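Local structure of single-stranded DNA-binding protein 1 (Streptomyces coelicolor, 4DAM) at the interface of chains A and B. The protein binds single-stranded DNA as a homotetramer, the part crystallised here being its OB-fold domain. Coordinates in Å, arbitrary orientation; residue numbers count along the deposited sequence, not the author numbering. Chains: chain A/B, Single-stranded DNA-binding protein 1.

Contact 1: the interface of chains A and B. Residues chain A 104-106; chain B 106-108.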
loop_
_atom_site.group_PDB
_atom_site.type_symbol
_atom_site.label_atom_id
_atom_site.label_comp_id
_atom_site.label_asym_id
_atom_site.label_seq_id
_atom_site.Cartn_x
_atom_site.Cartn_y
_atom_site.Cartn_z
ATOM N N SER A 104 11.711 -8.205 25.885
ATOM C CA SER A 104 10.616 -8.317 24.926
ATOM C C SER A 104 10.789 -7.209 23.922
ATOM O O SER A 104 10.961 -6.045 24.300
ATOM C CB SER A 104 9.247 -8.197 25.599
ATOM O OG SER A 104 8.222 -8.265 24.627
ATOM N N ARG A 105 10.746 -7.572 22.642
ATOM C CA ARG A 105 11.122 -6.674 21.557
ATOM C C ARG A 105 10.181 -6.860 20.380
ATOM O O ARG A 105 9.907 -7.983 19.995
ATOM C CB ARG A 105 12.524 -6.930 21.041
ATOM C CG ARG A 105 13.614 -6.500 22.006
ATOM C CD ARG A 105 14.970 -7.031 21.664
ATOM N NE ARG A 105 16.007 -6.517 22.555
ATOM C CZ ARG A 105 17.303 -6.718 22.374
ATOM N NH1 ARG A 105 17.747 -7.389 21.311
ATOM N NH2 ARG A 105 18.169 -6.239 23.264
ATOM N N THR A 106 9.746 -5.772 19.776
ATOM C CA THR A 106 8.871 -5.844 18.601
ATOM C C THR A 106 9.702 -5.774 17.351
ATOM O O THR A 106 10.686 -5.026 17.298
ATOM C CB THR A 106 7.884 -4.667 18.637
ATOM O OG1 THR A 106 7.115 -4.752 19.852
ATOM C CG2 THR A 106 6.933 -4.609 17.368
ATOM N N THR B 106 11.394 -0.628 21.687
ATOM C CA THR B 106 10.924 -1.022 20.353
ATOM C C THR B 106 9.433 -0.816 20.099
ATOM O O THR B 106 8.614 -0.836 21.026
ATOM C CB THR B 106 11.258 -2.496 20.027
ATOM O OG1 THR B 106 10.518 -3.384 20.888
ATOM C CG2 THR B 106 12.782 -2.738 20.149
ATOM N N SER B 107 9.092 -0.579 18.826
ATOM C CA SER B 107 7.707 -0.315 18.398
ATOM C C SER B 107 7.513 -0.553 16.916
ATOM O O SER B 107 8.489 -0.549 16.183
ATOM C CB SER B 107 7.307 1.121 18.738
ATOM O OG SER B 107 5.915 1.177 19.040
ATOM N N ALA B 108 6.277 -0.872 16.506
ATOM C CA ALA B 108 5.867 -0.711 15.109
ATOM C C ALA B 108 4.875 0.408 15.116
ATOM O O ALA B 108 3.778 0.262 15.671
ATOM C CB ALA B 108 5.246 -1.954 14.515
HETATM O O HOH W 1 11.625 -3.454 23.432
#

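Contact 2: the interface of chains A and B. Residues chain A 16, 93-96; chain B 47, 49, 61-63.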
loop_
_atom_site.group_PDB
_atom_site.type_symbol
_atom_site.label_atom_id
_atom_site.label_comp_id
_atom_site.label_asym_id
_atom_site.label_seq_id
_atom_site.Cartn_x
_atom_site.Cartn_y
_atom_site.Cartn_z
ATOM N N ILE A 16 -2.475 -7.052 6.001
ATOM C CA ILE A 16 -1.849 -5.789 5.702
ATOM C C ILE A 16 -0.756 -6.053 4.669
ATOM O O ILE A 16 0.223 -6.703 4.978
ATOM C CB ILE A 16 -1.259 -5.182 6.990
ATOM C CG1 ILE A 16 -2.349 -5.162 8.079
ATOM C CG2 ILE A 16 -0.737 -3.777 6.706
ATOM C CD1 ILE A 16 -1.895 -5.247 9.534
ATOM N N LEU A 93 2.554 -8.071 5.830
ATOM C CA LEU A 93 3.274 -7.609 7.013
ATOM C C LEU A 93 2.791 -8.334 8.259
ATOM O O LEU A 93 1.584 -8.391 8.511
ATOM C CB LEU A 93 3.056 -6.109 7.196
ATOM C CG LEU A 93 3.691 -5.414 8.411
ATOM C CD1 LEU A 93 5.214 -5.428 8.329
ATOM C CD2 LEU A 93 3.164 -3.998 8.614
ATOM N N LYS A 94 3.740 -8.859 9.031
ATOM C CA LYS A 94 3.454 -9.454 10.337
ATOM C C LYS A 94 4.333 -8.813 11.402
ATOM O O LYS A 94 5.551 -8.961 11.370
ATOM C CB LYS A 94 3.639 -10.969 10.282
ATOM C CG LYS A 94 2.831 -11.684 9.190
ATOM C CD LYS A 94 1.355 -11.717 9.513
ATOM C CE LYS A 94 0.420 -12.061 8.345
ATOM N NZ LYS A 94 -0.998 -12.191 8.821
ATOM N N VAL A 95 3.695 -8.093 12.332
ATOM C CA VAL A 95 4.377 -7.431 13.451
ATOM C C VAL A 95 4.378 -8.424 14.592
ATOM O O VAL A 95 3.330 -8.925 14.977
ATOM C CB VAL A 95 3.640 -6.143 13.931
ATOM C CG1 VAL A 95 4.280 -5.539 15.199
ATOM C CG2 VAL A 95 3.542 -5.138 12.792
ATOM N N ARG A 96 5.561 -8.738 15.090
ATOM C CA ARG A 96 5.736 -9.819 16.077
ATOM C C ARG A 96 6.411 -9.319 17.352
ATOM O O ARG A 96 7.206 -8.411 17.287
ATOM C CB ARG A 96 6.558 -10.921 15.398
ATOM C CG ARG A 96 5.841 -11.542 14.222
ATOM C CD ARG A 96 6.260 -12.958 13.928
ATOM N NE ARG A 96 5.712 -13.537 12.685
ATOM C CZ ARG A 96 4.526 -14.128 12.526
ATOM N NH1 ARG A 96 3.645 -14.220 13.522
ATOM N NH2 ARG A 96 4.216 -14.631 11.322
ATOM N N ALA B 47 -6.169 -10.239 11.168
ATOM C CA ALA B 47 -6.451 -10.954 9.932
ATOM C C ALA B 47 -7.478 -12.020 10.232
ATOM O O ALA B 47 -7.500 -12.557 11.326
ATOM C CB ALA B 47 -5.198 -11.606 9.368
ATOM N N TYR B 49 -9.689 -15.527 8.339
ATOM C CA TYR B 49 -9.703 -16.498 7.253
ATOM C C TYR B 49 -10.975 -17.300 7.284
ATOM O O TYR B 49 -11.528 -17.559 8.356
ATOM C CB TYR B 49 -8.502 -17.432 7.356
ATOM C CG TYR B 49 -7.203 -16.687 7.459
ATOM C CD1 TYR B 49 -6.670 -16.390 8.703
ATOM C CD2 TYR B 49 -6.520 -16.244 6.319
ATOM C CE1 TYR B 49 -5.488 -15.687 8.825
ATOM C CE2 TYR B 49 -5.328 -15.538 6.431
ATOM C CZ TYR B 49 -4.822 -15.264 7.687
ATOM O OH TYR B 49 -3.645 -14.568 7.816
ATOM N N HIS B 61 -3.635 -13.891 12.948
ATOM C CA HIS B 61 -2.682 -13.066 13.670
ATOM C C HIS B 61 -3.191 -11.644 13.826
ATOM O O HIS B 61 -3.781 -11.083 12.895
ATOM C CB HIS B 61 -1.363 -13.055 12.903
ATOM C CG HIS B 61 -0.292 -12.188 13.509
ATOM N ND1 HIS B 61 0.394 -12.533 14.619
ATOM C CD2 HIS B 61 0.200 -10.951 13.107
ATOM C CE1 HIS B 61 1.268 -11.548 14.935
ATOM N NE2 HIS B 61 1.170 -10.591 13.999
ATOM N N THR B 62 -2.979 -11.075 15.002
ATOM C CA THR B 62 -3.236 -9.654 15.239
ATOM C C THR B 62 -1.934 -8.851 15.196
ATOM O O THR B 62 -1.018 -9.122 15.962
ATOM C CB THR B 62 -3.956 -9.406 16.573
ATOM O OG1 THR B 62 -5.239 -10.056 16.542
ATOM C CG2 THR B 62 -4.169 -7.872 16.810
ATOM N N ASN B 63 -1.878 -7.886 14.274
ATOM C CA ASN B 63 -0.815 -6.904 14.230
ATOM C C ASN B 63 -1.197 -5.755 15.151
ATOM O O ASN B 63 -2.302 -5.192 14.999
ATOM C CB ASN B 63 -0.655 -6.332 12.826
ATOM C CG ASN B 63 0.143 -7.217 11.872
ATOM O OD1 ASN B 63 0.060 -7.059 10.602
ATOM N ND2 ASN B 63 0.936 -8.097 12.427
HETATM O O HOH W 2 1.548 -7.590 16.740
HETATM O O HOH W 3 -2.048 -10.123 10.671
HETATM O O HOH W 4 -2.755 -14.348 10.101
#

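Contact 1: the interface of chains A and B
A:Thr106 and B:Thr106 face each other across the interface, and they bury more surface than their neighbours in this patch, 49 and 54 Å². The key contact joins a side chain to a backbone. The backbone N of A:Thr106 donates to the hydroxyl OG1 of B:Thr106 at 2.7 Å, in a nearly straight bond (175° at H). The hydroxyl gets there because OG1 sits between the backbone N and the carbonyl carbon of its own residue (chi1 67°). The same OG1 lies 2.8 Å from water 1. That water is also 2.8 Å from the carbonyl O of A:Ser104, so a second, water-borne link runs to the backbone of chain A two residues earlier. OG1 is thus held from two directions, and this should limit rotation of the hydroxyl. OG1 of B:Thr106 also lies 3.4 Å from CA of A:Arg105.

A:Thr106 has a different rotamer (chi1 -59°). Its OG1 is 6.2 Å from the backbone N of B:Thr106, so the direct bond is not mirrored within this pair. Its methyl CG2 turns to the backbone of the next residues of chain B instead. It lies 3.9 Å from the N of B:Ala108 and 4.1 Å from the carbonyl C of B:Ser107. The two threonine side chains pass each other at a slant. An alanine in place of B:Thr106 would probably leave the N-H of A:Thr106 without its acceptor and break the water link to A:Ser104.

The patch lies at the start of strand 103-112 of chain A and at the matching stretch of chain B. It ties two copies of the protein together through backbone and hydroxyl groups, and so supports the pairing of subunits within the tetramer.

Contact 2: the interface of chains A and B
Strand 86-100 of one OB-fold subunit meets strand 57-70 of the other here, with side chains of chain B reaching the backbone of chain A. B:His61 and B:Asn63 bury most surface. The imidazole NE2 of B:His61 donates to the carbonyl O of A:Val95 at 2.9 Å. The acceptor lies in the ring plane, while the donor is tilted 34° from the carbonyl plane. The ring reaches across because CG is anti to the backbone N (chi1 178°). Water 2 joins the same carbonyl O to the O of B:Thr62. Over the ring face stands the guanidinium NH1 of A:Arg96, 4.1 Å from the centroid in a cation-pi contact, the two planes turned 58° apart. Its charge would be expected to disfavour a protonated imidazole. The A:Lys94 chain runs past the ring in the opposite direction, its CD 3.9 Å from CD2 of B:His61. Its ammonium NZ is linked by water 3 to the O of B:His61 and by water 4 to the N of that residue.

The amide of B:Asn63 lies against the same strand. As modelled, OD1 is 2.9 Å from the O of A:Leu93 and ND2 is 2.8 Å from the N of A:Val95. These pair acceptor with acceptor and donor with donor, so the orientation is doubtful. A half-turn of the amide would match both groups to the backbone. A:Ile16, an engineered residue, approaches the amide tip to tip.

The site lies along the backbone of strand 86-100, where the neighbouring subunit's strand 57-70 passes.

Contact 1 and contact 2 belong to the same interface, and the centres of their C-alpha atoms are about 14 Å apart. They share no residue. On chain A they use consecutive strands: contact 2 draws on 86-100 and contact 1 on 103-112. On chain B, contact 1 uses the counterpart of its own chain A segment, while contact 2 turns to strand 57-70. Contact 1 therefore brings like segments together and contact 2 unlike ones. Two-fold symmetry gives contact 2 a twin with the chains exchanged. Together they join the two subunits at two separate patches, consistent with the homotetramer.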